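Branched-chain alpha-ketoacid decarboxylase (PDB 2VBF) probably decarboxylates branched-chain and aromatic alpha-keto acids to aldehydes, using thiamine diphosphate and magnesium. Local coordinates at residues Asn478-Thr483 with Leu549-Ala554; Val397-Thr402 with Leu448-Gly453; Ser454-Val459 with Asn496-Trp501. All blocks are in the same frame, centred on the assembly; numbering follows the deposited sequence.

Interaction 1: residues Asn478-Thr483 with Leu549-Ala554. With MG (magnesium ion), chain E; TPP (thiamine diphosphate), chain F.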
loop_
_atom_site.group_PDB
_atom_site.type_symbol
_atom_site.label_atom_id
_atom_site.label_comp_id
_atom_site.label_asym_id
_atom_site.label_seq_id
_atom_site.Cartn_x
_atom_site.Cartn_y
_atom_site.Cartn_z
ATOM N N ASN A 478 -11.465 -20.195 -3.857
ATOM C CA ASN A 478 -10.739 -20.329 -5.097
ATOM C C ASN A 478 -11.745 -20.571 -6.218
ATOM O O ASN A 478 -12.213 -21.704 -6.410
ATOM C CB ASN A 478 -9.721 -21.464 -5.001
ATOM C CG ASN A 478 -9.010 -21.715 -6.316
ATOM O OD1 ASN A 478 -9.346 -21.116 -7.343
ATOM N ND2 ASN A 478 -8.037 -22.608 -6.297
ATOM N N ASN A 479 -12.083 -19.508 -6.943
ATOM C CA ASN A 479 -12.926 -19.602 -8.138
ATOM C C ASN A 479 -12.178 -19.120 -9.392
ATOM O O ASN A 479 -12.792 -18.643 -10.348
ATOM C CB ASN A 479 -14.271 -18.895 -7.959
ATOM C CG ASN A 479 -14.110 -17.483 -7.498
ATOM O OD1 ASN A 479 -13.022 -16.932 -7.601
ATOM N ND2 ASN A 479 -15.161 -16.902 -6.955
ATOM N N ASP A 480 -10.859 -19.271 -9.368
ATOM C CA ASP A 480 -10.020 -19.014 -10.529
ATOM C C ASP A 480 -10.174 -17.572 -11.036
ATOM O O ASP A 480 -10.341 -17.344 -12.241
ATOM C CB ASP A 480 -10.362 -20.032 -11.630
ATOM C CG ASP A 480 -9.334 -20.073 -12.752
ATOM O OD1 ASP A 480 -8.143 -19.721 -12.521
ATOM O OD2 ASP A 480 -9.741 -20.457 -13.868
ATOM N N GLY A 481 -10.071 -16.604 -10.115
ATOM C CA GLY A 481 -10.072 -15.169 -10.462
ATOM C C GLY A 481 -11.141 -14.296 -9.812
ATOM O O GLY A 481 -11.686 -14.641 -8.753
ATOM N N TYR A 482 -11.457 -13.184 -10.481
ATOM C CA TYR A 482 -12.288 -12.117 -9.918
ATOM C C TYR A 482 -13.732 -12.283 -10.370
ATOM O O TYR A 482 -14.177 -11.653 -11.346
ATOM C CB TYR A 482 -11.807 -10.721 -10.347
ATOM C CG TYR A 482 -10.378 -10.293 -10.037
ATOM C CD1 TYR A 482 -9.753 -10.582 -8.827
ATOM C CD2 TYR A 482 -9.672 -9.533 -10.962
ATOM C CE1 TYR A 482 -8.466 -10.111 -8.549
ATOM C CE2 TYR A 482 -8.383 -9.072 -10.701
ATOM C CZ TYR A 482 -7.775 -9.375 -9.498
ATOM O OH TYR A 482 -6.498 -8.928 -9.225
ATOM N N THR A 483 -14.479 -13.127 -9.671
ATOM C CA THR A 483 -15.845 -13.460 -10.088
ATOM C C THR A 483 -16.783 -12.264 -9.995
ATOM O O THR A 483 -17.579 -12.041 -10.892
ATOM C CB THR A 483 -16.384 -14.689 -9.318
ATOM O OG1 THR A 483 -15.762 -15.871 -9.842
ATOM C CG2 THR A 483 -17.905 -14.816 -9.458
ATOM N N LEU A 549 -14.709 -23.406 -6.103
ATOM C CA LEU A 549 -15.989 -23.072 -6.703
ATOM C C LEU A 549 -15.782 -22.598 -8.138
ATOM O O LEU A 549 -14.682 -22.177 -8.506
ATOM C CB LEU A 549 -16.708 -22.002 -5.874
ATOM C CG LEU A 549 -17.354 -22.558 -4.593
ATOM C CD1 LEU A 549 -16.464 -22.323 -3.375
ATOM C CD2 LEU A 549 -18.752 -22.001 -4.378
ATOM N N GLU A 550 -16.831 -22.686 -8.951
ATOM C CA GLU A 550 -16.727 -22.329 -10.364
ATOM C C GLU A 550 -16.671 -20.817 -10.544
ATOM O O GLU A 550 -17.330 -20.070 -9.827
ATOM C CB GLU A 550 -17.899 -22.906 -11.163
ATOM C CG GLU A 550 -18.000 -24.428 -11.118
ATOM C CD GLU A 550 -16.800 -25.124 -11.740
ATOM O OE1 GLU A 550 -16.222 -24.585 -12.710
ATOM O OE2 GLU A 550 -16.432 -26.222 -11.261
ATOM N N LYS A 551 -15.880 -20.365 -11.511
ATOM C CA LYS A 551 -15.743 -18.932 -11.765
ATOM C C LYS A 551 -17.060 -18.260 -12.170
ATOM O O LYS A 551 -17.266 -17.074 -11.902
ATOM C CB LYS A 551 -14.663 -18.678 -12.820
ATOM C CG LYS A 551 -14.989 -19.087 -14.228
ATOM C CD LYS A 551 -13.872 -18.669 -15.194
ATOM C CE LYS A 551 -12.563 -19.358 -14.849
ATOM N NZ LYS A 551 -11.487 -19.049 -15.810
ATOM N N GLU A 552 -17.952 -19.028 -12.799
ATOM C CA GLU A 552 -19.243 -18.519 -13.280
ATOM C C GLU A 552 -20.300 -18.454 -12.184
ATOM O O GLU A 552 -21.377 -17.891 -12.388
ATOM C CB GLU A 552 -19.785 -19.400 -14.407
ATOM C CG GLU A 552 -18.864 -19.502 -15.614
ATOM C CD GLU A 552 -17.834 -20.622 -15.527
ATOM O OE1 GLU A 552 -17.770 -21.348 -14.505
ATOM O OE2 GLU A 552 -17.081 -20.772 -16.508
ATOM N N ASP A 553 -19.995 -19.036 -11.029
ATOM C CA ASP A 553 -20.955 -19.149 -9.932
ATOM C C ASP A 553 -20.903 -17.916 -9.026
ATOM O O ASP A 553 -19.850 -17.554 -8.512
ATOM C CB ASP A 553 -20.645 -20.413 -9.137
ATOM C CG ASP A 553 -21.704 -20.752 -8.097
ATOM O OD1 ASP A 553 -22.810 -20.178 -8.109
ATOM O OD2 ASP A 553 -21.392 -21.616 -7.251
ATOM N N ALA A 554 -22.050 -17.278 -8.851
ATOM C CA ALA A 554 -22.179 -16.130 -7.953
ATOM C C ALA A 554 -23.456 -16.275 -7.121
ATOM O O ALA A 554 -24.460 -16.774 -7.630
ATOM C CB ALA A 554 -22.228 -14.855 -8.753
HETATM MG MG MG E . -12.181 -15.127 -6.819
HETATM N "N1'" TPP F . -8.395 -2.934 -5.803
HETATM C "C2'" TPP F . -8.726 -2.666 -4.500
HETATM C CM2 TPP F . -7.637 -2.289 -3.535
HETATM N "N3'" TPP F . -10.041 -2.735 -4.112
HETATM C "C4'" TPP F . -11.030 -3.066 -5.013
HETATM N "N4'" TPP F . -12.275 -3.102 -4.599
HETATM C "C5'" TPP F . -10.700 -3.366 -6.339
HETATM C "C6'" TPP F . -9.370 -3.295 -6.733
HETATM C "C7'" TPP F . -11.754 -3.767 -7.346
HETATM N N3 TPP F . -12.344 -5.067 -7.044
HETATM C C2 TPP F . -13.527 -5.299 -6.364
HETATM S S1 TPP F . -13.951 -6.848 -6.179
HETATM C C5 TPP F . -12.638 -7.303 -7.014
HETATM C C4 TPP F . -11.825 -6.256 -7.449
HETATM C CM4 TPP F . -10.558 -6.413 -8.244
HETATM C C6 TPP F . -12.436 -8.786 -7.258
HETATM C C7 TPP F . -12.311 -9.627 -5.996
HETATM O O7 TPP F . -12.104 -10.949 -6.429
HETATM P PA TPP F . -12.087 -12.177 -5.411
HETATM O O1A TPP F . -11.421 -11.802 -4.107
HETATM O O2A TPP F . -11.390 -13.335 -6.100
HETATM O O3A TPP F . -13.659 -12.401 -5.105
HETATM P PB TPP F . -14.713 -13.332 -5.917
HETATM O O1B TPP F . -15.792 -12.406 -6.402
HETATM O O2B TPP F . -15.273 -14.280 -4.894
HETATM O O3B TPP F . -14.023 -14.066 -7.033
HETATM O O HOH W 1 -17.652 -18.584 -7.512
HETATM O O HOH W 2 -12.914 -15.699 -4.916
#
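Thr-483 reaches the loop 549-554 through its hydroxyl. Thr-483 OG1 donates to Lys-551 O at 2.8 Å, only slightly off the carbonyl plane. With OG1 beside its own backbone N (chi1 -75°), the CG2 methyl lies against Asp-553 O and near Ala-554 CB. A nearly straight backbone bond, Leu-549 N to Asn-478 O (3.0 Å), carries the pairing of strands 473-478 and 542-548 to the start of both loops. Beside it Asn-479 CA makes a C-H...O contact with Leu-549 O. Water 1 accepts from Asn-479 ND2 and donates to Glu-550 O and Asp-553 O, the two ends of a type I turn.

Segment 478-483 holds the asparagine end of the GDG...N motif of thiamine diphosphate enzymes. The magnesium ion is bound by Asn-479 OD1 at 2.1 Å and by Gly-481 O at 2.0 Å. Asn-479 ND2 donates to the diphosphate oxygen O3B at 3.1 Å. Thr-483 N, at the start of helix 483-488, also donates to O3B (2.8 Å).

The charged pair lies at the outer side. Asp-480 and Lys-551 run side by side and form a salt bridge. Lys-551 NZ meets Asp-480 OD2 at 3.0 Å from above the carboxylate plane, 48° out of it.

Interaction 2: residues Val397-Thr402 with Leu448-Gly453. With MG (magnesium ion), chain E; TPP (thiamine diphosphate), chain F.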
loop_
_atom_site.group_PDB
_atom_site.type_symbol
_atom_site.label_atom_id
_atom_site.label_comp_id
_atom_site.label_asym_id
_atom_site.label_seq_id
_atom_site.Cartn_x
_atom_site.Cartn_y
_atom_site.Cartn_z
ATOM N N VAL A 397 -16.214 -12.448 9.054
ATOM C CA VAL A 397 -15.544 -11.386 8.297
ATOM C C VAL A 397 -15.623 -11.779 6.826
ATOM O O VAL A 397 -15.274 -12.911 6.464
ATOM C CB VAL A 397 -14.075 -11.199 8.748
ATOM C CG1 VAL A 397 -13.453 -9.967 8.079
ATOM C CG2 VAL A 397 -13.950 -11.125 10.272
ATOM N N ALA A 398 -16.117 -10.876 5.980
ATOM C CA ALA A 398 -16.389 -11.219 4.575
ATOM C C ALA A 398 -15.898 -10.162 3.585
ATOM O O ALA A 398 -16.284 -8.997 3.650
ATOM C CB ALA A 398 -17.856 -11.499 4.363
ATOM N N GLU A 399 -15.065 -10.609 2.651
ATOM C CA GLU A 399 -14.409 -9.719 1.698
ATOM C C GLU A 399 -15.337 -9.345 0.537
ATOM O O GLU A 399 -16.201 -10.129 0.134
ATOM C CB GLU A 399 -13.159 -10.405 1.148
ATOM C CG GLU A 399 -12.273 -9.536 0.238
ATOM C CD GLU A 399 -11.854 -8.266 0.931
ATOM O OE1 GLU A 399 -10.820 -8.288 1.622
ATOM O OE2 GLU A 399 -12.577 -7.259 0.797
ATOM N N GLN A 400 -15.143 -8.143 0.004
ATOM C CA GLN A 400 -15.806 -7.720 -1.235
ATOM C C GLN A 400 -15.583 -8.784 -2.320
ATOM O O GLN A 400 -14.472 -9.280 -2.495
ATOM C CB GLN A 400 -15.284 -6.347 -1.687
ATOM C CG GLN A 400 -15.609 -5.208 -0.706
ATOM C CD GLN A 400 -17.097 -5.103 -0.421
ATOM O OE1 GLN A 400 -17.889 -4.739 -1.297
ATOM N NE2 GLN A 400 -17.492 -5.425 0.811
ATOM N N GLY A 401 -16.665 -9.115 -3.022
ATOM C CA GLY A 401 -16.714 -10.282 -3.888
ATOM C C GLY A 401 -17.858 -11.190 -3.494
ATOM O O GLY A 401 -18.770 -10.797 -2.761
ATOM N N THR A 402 -17.827 -12.425 -3.991
ATOM C CA THR A 402 -18.908 -13.365 -3.680
ATOM C C THR A 402 -19.078 -13.523 -2.169
ATOM O O THR A 402 -20.200 -13.672 -1.700
ATOM C CB THR A 402 -18.718 -14.739 -4.366
ATOM O OG1 THR A 402 -17.550 -15.401 -3.866
ATOM C CG2 THR A 402 -18.630 -14.570 -5.880
ATOM N N LEU A 448 -13.312 -16.174 8.624
ATOM C CA LEU A 448 -13.007 -15.321 7.467
ATOM C C LEU A 448 -13.386 -15.982 6.153
ATOM O O LEU A 448 -13.005 -17.118 5.902
ATOM C CB LEU A 448 -11.511 -15.005 7.423
ATOM C CG LEU A 448 -10.988 -14.233 6.205
ATOM C CD1 LEU A 448 -11.625 -12.833 6.146
ATOM C CD2 LEU A 448 -9.479 -14.154 6.219
ATOM N N PHE A 449 -14.097 -15.231 5.319
ATOM C CA PHE A 449 -14.378 -15.617 3.957
ATOM C C PHE A 449 -13.753 -14.575 3.046
ATOM O O PHE A 449 -14.199 -13.420 3.012
ATOM C CB PHE A 449 -15.879 -15.713 3.733
ATOM C CG PHE A 449 -16.539 -16.745 4.619
ATOM C CD1 PHE A 449 -16.616 -18.070 4.216
ATOM C CD2 PHE A 449 -17.016 -16.399 5.867
ATOM C CE1 PHE A 449 -17.190 -19.027 5.037
ATOM C CE2 PHE A 449 -17.595 -17.355 6.691
ATOM C CZ PHE A 449 -17.678 -18.669 6.271
ATOM N N ILE A 450 -12.714 -14.995 2.335
ATOM C CA ILE A 450 -11.959 -14.123 1.442
ATOM C C ILE A 450 -11.731 -14.816 0.095
ATOM O O ILE A 450 -11.482 -16.022 0.040
ATOM C CB ILE A 450 -10.627 -13.674 2.095
ATOM C CG1 ILE A 450 -9.922 -12.626 1.221
ATOM C CG2 ILE A 450 -9.693 -14.866 2.383
ATOM C CD1 ILE A 450 -8.767 -11.923 1.944
ATOM N N GLY A 451 -11.847 -14.056 -0.992
ATOM C CA GLY A 451 -11.630 -14.584 -2.318
ATOM C C GLY A 451 -10.150 -14.794 -2.614
ATOM O O GLY A 451 -9.274 -14.178 -1.999
ATOM N N ASP A 452 -9.870 -15.679 -3.563
ATOM C CA ASP A 452 -8.522 -15.863 -4.067
ATOM C C ASP A 452 -7.855 -14.559 -4.531
ATOM O O ASP A 452 -6.718 -14.273 -4.155
ATOM C CB ASP A 452 -8.481 -16.928 -5.186
ATOM C CG ASP A 452 -9.514 -16.716 -6.310
ATOM O OD1 ASP A 452 -10.470 -15.907 -6.227
ATOM O OD2 ASP A 452 -9.370 -17.425 -7.322
ATOM N N GLY A 453 -8.579 -13.756 -5.290
ATOM C CA GLY A 453 -8.028 -12.528 -5.844
ATOM C C GLY A 453 -7.688 -11.525 -4.767
ATOM O O GLY A 453 -6.689 -10.821 -4.875
HETATM MG MG MG E . -12.181 -15.127 -6.819
HETATM N "N1'" TPP F . -8.395 -2.934 -5.803
HETATM C "C2'" TPP F . -8.726 -2.666 -4.500
HETATM C CM2 TPP F . -7.637 -2.289 -3.535
HETATM N "N3'" TPP F . -10.041 -2.735 -4.112
HETATM C "C4'" TPP F . -11.030 -3.066 -5.013
HETATM N "N4'" TPP F . -12.275 -3.102 -4.599
HETATM C "C5'" TPP F . -10.700 -3.366 -6.339
HETATM C "C6'" TPP F . -9.370 -3.295 -6.733
HETATM C "C7'" TPP F . -11.754 -3.767 -7.346
HETATM N N3 TPP F . -12.344 -5.067 -7.044
HETATM C C2 TPP F . -13.527 -5.299 -6.364
HETATM S S1 TPP F . -13.951 -6.848 -6.179
HETATM C C5 TPP F . -12.638 -7.303 -7.014
HETATM C C4 TPP F . -11.825 -6.256 -7.449
HETATM C CM4 TPP F . -10.558 -6.413 -8.244
HETATM C C6 TPP F . -12.436 -8.786 -7.258
HETATM C C7 TPP F . -12.311 -9.627 -5.996
HETATM O O7 TPP F . -12.104 -10.949 -6.429
HETATM P PA TPP F . -12.087 -12.177 -5.411
HETATM O O1A TPP F . -11.421 -11.802 -4.107
HETATM O O2A TPP F . -11.390 -13.335 -6.100
HETATM O O3A TPP F . -13.659 -12.401 -5.105
HETATM P PB TPP F . -14.713 -13.332 -5.917
HETATM O O1B TPP F . -15.792 -12.406 -6.402
HETATM O O2B TPP F . -15.273 -14.280 -4.894
HETATM O O3B TPP F . -14.023 -14.066 -7.033
HETATM O O HOH W 3 -13.252 -11.687 -1.997
HETATM O O HOH W 2 -12.914 -15.699 -4.916
#
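Val-397 and Phe-449 sit on neighbouring strands, 394-398 and 445-451, in the parallel sheet of the C-terminal thiamine diphosphate-binding domain. Phe-449 N donates to Val-397 O at 2.8 Å, and Glu-399 N donates to Phe-449 O at 3.0 Å. Both bonds are nearly straight.

The apolar contacts fall on two faces of the sheet. On one, Val-397 CG1 meets Leu-448 CD1 at 3.9 Å, and Thr-430 of helix 430-440 touches both. On the other, Phe-449 lies near Ala-398. The Phe-449 ring is nearly parallel to that of Phe-475 and edge-to-face with Trp-383.

Glu-399 runs alongside Ile-450, its CB against CG1. Its chain leaves anti to the backbone N (chi1 -174°), then bends (chi2 56°). This turns Glu-399 OE2 back to accept from Gln-400 N at 2.8 Å, while OE1 is held by Thr-430 OG1 and Gly-428 N. An alanine here would remove the carboxylate and would probably leave Gln-400 N and Gly-428 N without their acceptor.

Past the strands both segments turn to the cofactor, the second through the GDG (451-453) that opens the GDG...N motif. Thr-402 OG1 donates to the diphosphate O2B at 2.7 Å, and Gly-453 N to O2A at 3.0 Å. Asp-452 OD1 binds the magnesium ion at 2.0 Å. With no side chains at Gly-401 and Gly-451 the diphosphate comes close to the backbone, Gly-451 CA lying 3.3 Å from O1A. Water 3 accepts from Gly-451 N between the strand ends. Helices 402-407 and 452-458 both start at the diphosphate, so their N-terminal ends and the magnesium ion probably offset its negative charge.

Interaction 3: residues Ser454-Val459 with Asn496-Trp501. With TPP (thiamine diphosphate), chain F.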
loop_
_atom_site.group_PDB
_atom_site.type_symbol
_atom_site.label_atom_id
_atom_site.label_comp_id
_atom_site.label_asym_id
_atom_site.label_seq_id
_atom_site.Cartn_x
_atom_site.Cartn_y
_atom_site.Cartn_z
ATOM N N SER A 454 -8.531 -11.468 -3.729
ATOM C CA SER A 454 -8.353 -10.531 -2.612
ATOM C C SER A 454 -7.256 -10.973 -1.666
ATOM O O SER A 454 -6.471 -10.147 -1.182
ATOM C CB SER A 454 -9.666 -10.376 -1.848
ATOM O OG SER A 454 -10.662 -9.764 -2.652
ATOM N N LEU A 455 -7.181 -12.278 -1.387
ATOM C CA LEU A 455 -6.085 -12.810 -0.550
ATOM C C LEU A 455 -4.708 -12.434 -1.099
ATOM O O LEU A 455 -3.802 -12.159 -0.343
ATOM C CB LEU A 455 -6.175 -14.334 -0.406
ATOM C CG LEU A 455 -5.031 -14.968 0.406
ATOM C CD1 LEU A 455 -5.077 -14.555 1.891
ATOM C CD2 LEU A 455 -5.048 -16.498 0.268
ATOM N N GLN A 456 -4.575 -12.394 -2.425
ATOM C CA GLN A 456 -3.293 -12.122 -3.043
ATOM C C GLN A 456 -2.749 -10.715 -2.700
ATOM O O GLN A 456 -1.544 -10.489 -2.746
ATOM C CB GLN A 456 -3.381 -12.320 -4.552
ATOM C CG GLN A 456 -3.630 -13.782 -4.964
ATOM C CD GLN A 456 -3.197 -14.104 -6.384
ATOM O OE1 GLN A 456 -2.538 -13.304 -7.037
ATOM N NE2 GLN A 456 -3.553 -15.307 -6.863
ATOM N N LEU A 457 -3.622 -9.788 -2.322
ATOM C CA LEU A 457 -3.169 -8.437 -1.960
ATOM C C LEU A 457 -2.499 -8.347 -0.583
ATOM O O LEU A 457 -1.675 -7.452 -0.354
ATOM C CB LEU A 457 -4.298 -7.408 -1.997
ATOM C CG LEU A 457 -4.818 -7.011 -3.385
ATOM C CD1 LEU A 457 -5.965 -7.928 -3.789
ATOM C CD2 LEU A 457 -5.252 -5.538 -3.447
ATOM N N THR A 458 -2.861 -9.247 0.338
ATOM C CA THR A 458 -2.483 -9.104 1.763
ATOM C C THR A 458 -2.006 -10.408 2.439
ATOM O O THR A 458 -1.859 -10.460 3.670
ATOM C CB THR A 458 -3.668 -8.527 2.601
ATOM O OG1 THR A 458 -4.801 -9.394 2.486
ATOM C CG2 THR A 458 -4.050 -7.096 2.158
ATOM N N VAL A 459 -1.676 -11.414 1.626
ATOM C CA VAL A 459 -1.293 -12.747 2.089
ATOM C C VAL A 459 -0.157 -12.784 3.121
ATOM O O VAL A 459 -0.121 -13.681 3.959
ATOM C CB VAL A 459 -0.911 -13.653 0.872
ATOM C CG1 VAL A 459 0.396 -13.186 0.263
ATOM C CG2 VAL A 459 -0.825 -15.126 1.297
ATOM N N ASN A 496 -9.544 -10.462 -15.719
ATOM C CA ASN A 496 -10.273 -11.026 -14.575
ATOM C C ASN A 496 -9.660 -12.337 -14.102
ATOM O O ASN A 496 -10.063 -12.902 -13.079
ATOM C CB ASN A 496 -11.769 -11.150 -14.894
ATOM C CG ASN A 496 -12.490 -9.818 -14.772
ATOM O OD1 ASN A 496 -12.085 -8.957 -13.976
ATOM N ND2 ASN A 496 -13.553 -9.627 -15.553
ATOM N N ASP A 497 -8.658 -12.799 -14.851
ATOM C CA ASP A 497 -7.847 -13.943 -14.457
ATOM C C ASP A 497 -6.702 -13.505 -13.540
ATOM O O ASP A 497 -6.159 -12.403 -13.697
ATOM C CB ASP A 497 -7.256 -14.640 -15.688
ATOM C CG ASP A 497 -8.300 -15.311 -16.548
ATOM O OD1 ASP A 497 -9.191 -15.992 -15.992
ATOM O OD2 ASP A 497 -8.202 -15.191 -17.786
ATOM N N ILE A 498 -6.330 -14.377 -12.609
ATOM C CA ILE A 498 -5.157 -14.195 -11.754
ATOM C C ILE A 498 -4.298 -15.457 -11.762
ATOM O O ILE A 498 -4.797 -16.548 -12.078
ATOM C CB ILE A 498 -5.558 -13.871 -10.294
ATOM C CG1 ILE A 498 -6.230 -15.085 -9.619
ATOM C CG2 ILE A 498 -6.465 -12.642 -10.272
ATOM C CD1 ILE A 498 -6.866 -14.791 -8.250
ATOM N N PRO A 499 -3.012 -15.329 -11.425
ATOM C CA PRO A 499 -2.181 -16.532 -11.297
ATOM C C PRO A 499 -2.725 -17.442 -10.187
ATOM O O PRO A 499 -3.028 -16.951 -9.098
ATOM C CB PRO A 499 -0.791 -15.964 -10.960
ATOM C CG PRO A 499 -0.842 -14.530 -11.373
ATOM C CD PRO A 499 -2.238 -14.110 -11.130
ATOM N N MET A 500 -2.914 -18.739 -10.449
ATOM C CA MET A 500 -3.454 -19.603 -9.399
ATOM C C MET A 500 -2.342 -20.121 -8.493
ATOM O O MET A 500 -1.447 -20.870 -8.913
ATOM C CB MET A 500 -4.299 -20.781 -9.932
ATOM C CG MET A 500 -5.120 -21.489 -8.792
ATOM S SD MET A 500 -6.137 -22.848 -9.381
ATOM C CE MET A 500 -7.395 -21.902 -10.233
ATOM N N TRP A 501 -2.409 -19.719 -7.239
ATOM C CA TRP A 501 -1.542 -20.266 -6.215
ATOM C C TRP A 501 -2.118 -21.572 -5.670
ATOM O O TRP A 501 -3.304 -21.858 -5.836
ATOM C CB TRP A 501 -1.387 -19.291 -5.056
ATOM C CG TRP A 501 -0.912 -17.928 -5.415
ATOM C CD1 TRP A 501 -0.421 -17.506 -6.615
ATOM C CD2 TRP A 501 -0.867 -16.804 -4.540
ATOM N NE1 TRP A 501 -0.076 -16.174 -6.542
ATOM C CE2 TRP A 501 -0.344 -15.720 -5.276
ATOM C CE3 TRP A 501 -1.228 -16.609 -3.205
ATOM C CZ2 TRP A 501 -0.165 -14.448 -4.714
ATOM C CZ3 TRP A 501 -1.048 -15.346 -2.648
ATOM C CH2 TRP A 501 -0.522 -14.285 -3.407
HETATM N "N1'" TPP F . -8.395 -2.934 -5.803
HETATM C "C2'" TPP F . -8.726 -2.666 -4.500
HETATM C CM2 TPP F . -7.637 -2.289 -3.535
HETATM N "N3'" TPP F . -10.041 -2.735 -4.112
HETATM C "C4'" TPP F . -11.030 -3.066 -5.013
HETATM N "N4'" TPP F . -12.275 -3.102 -4.599
HETATM C "C5'" TPP F . -10.700 -3.366 -6.339
HETATM C "C6'" TPP F . -9.370 -3.295 -6.733
HETATM C "C7'" TPP F . -11.754 -3.767 -7.346
HETATM N N3 TPP F . -12.344 -5.067 -7.044
HETATM C C2 TPP F . -13.527 -5.299 -6.364
HETATM S S1 TPP F . -13.951 -6.848 -6.179
HETATM C C5 TPP F . -12.638 -7.303 -7.014
HETATM C C4 TPP F . -11.825 -6.256 -7.449
HETATM C CM4 TPP F . -10.558 -6.413 -8.244
HETATM C C6 TPP F . -12.436 -8.786 -7.258
HETATM C C7 TPP F . -12.311 -9.627 -5.996
HETATM O O7 TPP F . -12.104 -10.949 -6.429
HETATM P PA TPP F . -12.087 -12.177 -5.411
HETATM O O1A TPP F . -11.421 -11.802 -4.107
HETATM O O2A TPP F . -11.390 -13.335 -6.100
HETATM O O3A TPP F . -13.659 -12.401 -5.105
HETATM P PB TPP F . -14.713 -13.332 -5.917
HETATM O O1B TPP F . -15.792 -12.406 -6.402
HETATM O O2B TPP F . -15.273 -14.280 -4.894
HETATM O O3B TPP F . -14.023 -14.066 -7.033
HETATM O O HOH W 4 0.011 -13.692 -8.143
#
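Gln-456 NE2 is gripped by two oxygens. Gln-456 NE2 donates to Pro-499 O at 2.8 Å, and Tyr-503 OH is its second hydrogen-bond partner. Pro-499 O lies almost in the amide plane, 6° out of it, and NE2 comes up in line with the carbonyl bond. Ile-498 CD1 packs against Gln-456 NE2 at 3.6 Å.

The other end of the amide is tied through water. Water 4 lies 2.8 Å from Gln-456 OE1 and accepts from Trp-501 NE1 at 3.0 Å. The bond and the water help hold the amide flat over the indole. The two planes are 10° apart, and Gln-456 CD sits 3.5 Å from Trp-501 CE2, over one face but toward the rim. The chain gets there with CG beside the backbone N (chi1 -66°) and an extended run beyond it. CG itself makes a CH-pi contact over the six-membered ring.

Helix 452-458 begins within the GDG sequence of the thiamine diphosphate-binding motif, with Gly-451 at its N-cap. Its Ser-454 holds the diphosphate, with OG donating to O1A at 2.6 Å and N at 2.9 Å. The loop 496-501 packs on the same helix.

Val-459 meets the same indole at its rim. Its CB lies in the indole plane at the ring edge, and Val-459 CG1 is 3.9 Å from Trp-501 CZ3. The second subunit closes on this region. Gln-460 NE2 and Asn-71 ND2 of the second subunit hydrogen-bond to the backbone O of Gln-456 and Leu-457, respectively. The ring of Phe-510 of the second subunit meets that of Trp-501.

In the fold
Interactions 1, 2 and 3 have centres 11 to 12 Å apart and gather at the diphosphate end of one thiamine diphosphate. Interactions 1 and 2 share the magnesium ion: Asp-452 comes from interaction 2, Asn-479 and Gly-481 from interaction 1. Two diphosphate oxygens and water 2 complete its six ligands. A probable hydrogen bond, Gly-481 N to Asp-452 OD2 (3.0 Å), ties the two protein sides of the metal site. Interaction 3 continues helix 452-458 from interaction 2, and Ile-498 CD1 lies 3.5 Å from Gly-453 CA. Its loop also joins interaction 1 through Tyr-482 N and Asn-496 O (3.0 Å, probable hydrogen bond). Along the chain, interactions 1 and 3 interleave, while interaction 2 precedes both.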